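Local coordinates for metallo-carboxypeptidase (Pseudomonas aeruginosa, PDB 4A37), which binds zinc and, as a member of the M14 family related to the cytosolic carboxypeptidases, probably removes residues from the C-termini of peptides or proteins, at residues A177-G182 with D271-E276. Numbering follows the deposited sequence.
Sequences AQQHPG and DIHGDE. With ZN (zinc ion), chain C.
His180 and His273 reach one zinc ion from two sides of the contact, each binding it through ND1 at 2.1 Å. The two rings meet obliquely, their planes 59° apart, and His180 ND1 lies at the edge of the His273 ring, near its plane. Glu183 and water 3 complete the metal site, the HXXE...H zinc signature of M14 carboxypeptidases, here His180, Glu183 and His273. Beyond its metal-bound edge, His273 gives its NE2 proton to Asp271 OD2 at 2.6 Å; the bond lies in the ring plane but meets the carboxylate from above, and together with the zinc bond it holds the ring's rotation. His180 NE2 is also hydrogen-bonded to an aspartate, Asp238.

Gln179 ties the loop to this second shell. From CB, which points toward strand 268-275, CG swings beside the backbone N (chi1 -73°) and passes 4.0 Å from Asp271 OD1. The chain then runs on extended to CD, where the amide divides its work: OE1 accepts from Trp243, while NE2 donates to Asp271 OD1 at 3.0 Å on its syn side, tilted out of the carboxylate plane but nearly straight (161°). Asp271 is thus gripped by both a histidine and an amide, which would help stabilise its negative charge. Water 1 accepts from Gln179 N and lies over one face of the His273 ring, close to both Asp271 OD1 and Ile272 O.

Ala177 and Ile272 form a parallel bridge, with Ala177 CB 3.8 Å from Ile272 CB. Gln178 N donates to Ile272 O at 3.2 Å. There strand 171-177 ends and its loop runs on past Asp271, Ile272 and His273 of strand 268-275. Helix 185-196 packs on Ala177 and Ile272, strand 343-350 borders His273 with Thr346 and Glu348, the predicted proton donor/acceptor, and helix 332-340 touches Gln179 and Asp271 through Ala332.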
loop_
_atom_site.group_PDB
_atom_site.type_symbol
_atom_site.label_atom_id
_atom_site.label_comp_id
_atom_site.label_asym_id
_atom_site.label_seq_id
_atom_site.Cartn_x
_atom_site.Cartn_y
_atom_site.Cartn_z
ATOM N N ALA A 177 1.358 4.977 4.933
ATOM C CA ALA A 177 1.167 3.877 3.999
ATOM C C ALA A 177 1.628 2.493 4.432
ATOM O O ALA A 177 2.488 2.327 5.289
ATOM C CB ALA A 177 1.823 4.227 2.659
ATOM N N GLN A 178 1.005 1.500 3.813
ATOM C CA GLN A 178 1.319 0.100 4.011
ATOM C C GLN A 178 1.236 -0.448 5.432
ATOM O O GLN A 178 2.173 -1.103 5.910
ATOM C CB GLN A 178 2.702 -0.190 3.410
ATOM C CG GLN A 178 2.781 -1.538 2.697
ATOM C CD GLN A 178 3.959 -1.654 1.742
ATOM O OE1 GLN A 178 4.274 -0.716 1.009
ATOM N NE2 GLN A 178 4.594 -2.820 1.722
ATOM N N GLN A 179 0.128 -0.188 6.121
ATOM C CA GLN A 179 -0.029 -0.757 7.458
ATOM C C GLN A 179 -0.106 -2.267 7.276
ATOM O O GLN A 179 0.297 -3.035 8.145
ATOM C CB GLN A 179 -1.311 -0.280 8.124
ATOM C CG GLN A 179 -1.310 1.146 8.583
ATOM C CD GLN A 179 -2.520 1.426 9.442
ATOM O OE1 GLN A 179 -2.590 0.992 10.591
ATOM N NE2 GLN A 179 -3.490 2.140 8.885
ATOM N N HIS A 180 -0.685 -2.681 6.154
ATOM C CA HIS A 180 -0.775 -4.103 5.813
ATOM C C HIS A 180 0.456 -4.316 4.925
ATOM O O HIS A 180 0.544 -3.792 3.807
ATOM C CB HIS A 180 -2.083 -4.380 5.066
ATOM C CG HIS A 180 -3.299 -4.237 5.934
ATOM N ND1 HIS A 180 -4.433 -3.567 5.532
ATOM C CD2 HIS A 180 -3.536 -4.638 7.206
ATOM C CE1 HIS A 180 -5.314 -3.557 6.516
ATOM N NE2 HIS A 180 -4.794 -4.202 7.544
ATOM N N PRO A 181 1.444 -5.076 5.431
ATOM C CA PRO A 181 2.696 -5.341 4.720
ATOM C C PRO A 181 2.659 -5.882 3.296
ATOM O O PRO A 181 3.561 -5.594 2.509
ATOM C CB PRO A 181 3.445 -6.251 5.687
ATOM C CG PRO A 181 2.343 -7.046 6.312
ATOM C CD PRO A 181 1.325 -5.948 6.617
ATOM N N GLY A 182 1.626 -6.642 2.944
ATOM C CA GLY A 182 1.564 -7.184 1.593
ATOM C C GLY A 182 1.105 -6.212 0.519
ATOM O O GLY A 182 1.209 -6.490 -0.675
ATOM N N ASP A 271 -4.873 7.187 4.466
ATOM C CA ASP A 271 -4.291 5.896 4.835
ATOM C C ASP A 271 -4.245 5.088 3.537
ATOM O O ASP A 271 -5.277 4.678 2.998
ATOM C CB ASP A 271 -5.188 5.250 5.899
ATOM C CG ASP A 271 -4.641 3.940 6.446
ATOM O OD1 ASP A 271 -3.423 3.682 6.349
ATOM O OD2 ASP A 271 -5.447 3.172 7.011
ATOM N N ILE A 272 -3.034 4.870 3.036
ATOM C CA ILE A 272 -2.827 4.192 1.762
ATOM C C ILE A 272 -2.757 2.674 1.846
ATOM O O ILE A 272 -1.890 2.117 2.523
ATOM C CB ILE A 272 -1.546 4.732 1.072
ATOM C CG1 ILE A 272 -1.487 6.264 1.184
ATOM C CG2 ILE A 272 -1.529 4.303 -0.389
ATOM C CD1 ILE A 272 -2.696 7.005 0.631
ATOM N N HIS A 273 -3.656 2.018 1.110
ATOM C CA HIS A 273 -3.781 0.560 1.090
ATOM C C HIS A 273 -3.877 -0.033 -0.316
ATOM O O HIS A 273 -3.836 0.673 -1.321
ATOM C CB HIS A 273 -5.071 0.139 1.811
ATOM C CG HIS A 273 -5.071 0.379 3.284
ATOM N ND1 HIS A 273 -4.954 -0.645 4.196
ATOM C CD2 HIS A 273 -5.242 1.511 4.011
ATOM C CE1 HIS A 273 -5.056 -0.160 5.419
ATOM N NE2 HIS A 273 -5.231 1.146 5.335
ATOM N N GLY A 274 -4.032 -1.355 -0.334
ATOM C CA GLY A 274 -4.221 -2.115 -1.554
ATOM C C GLY A 274 -5.335 -3.122 -1.279
ATOM O O GLY A 274 -5.444 -3.654 -0.167
ATOM N N ASP A 275 -6.196 -3.373 -2.258
ATOM C CA ASP A 275 -7.265 -4.352 -2.049
ATOM C C ASP A 275 -7.134 -5.486 -3.048
ATOM O O ASP A 275 -7.037 -5.260 -4.251
ATOM C CB ASP A 275 -8.652 -3.720 -2.193
ATOM C CG ASP A 275 -9.766 -4.689 -1.808
ATOM O OD1 ASP A 275 -9.908 -4.994 -0.606
ATOM O OD2 ASP A 275 -10.485 -5.161 -2.709
ATOM N N GLU A 276 -7.158 -6.710 -2.531
ATOM C CA GLU A 276 -7.024 -7.911 -3.342
ATOM C C GLU A 276 -8.157 -8.150 -4.345
ATOM O O GLU A 276 -7.912 -8.463 -5.512
ATOM C CB GLU A 276 -6.916 -9.131 -2.424
ATOM C CG GLU A 276 -5.706 -9.108 -1.486
ATOM C CD GLU A 276 -5.963 -8.423 -0.145
ATOM O OE1 GLU A 276 -6.975 -7.696 0.008
ATOM O OE2 GLU A 276 -5.125 -8.606 0.766
HETATM ZN ZN ZN C . -4.828 -2.675 3.723
HETATM O O HOH W 1 -1.952 1.641 5.279
HETATM O O HOH W 2 -1.679 -1.011 3.880
HETATM O O HOH W 3 -6.797 -2.936 2.931
#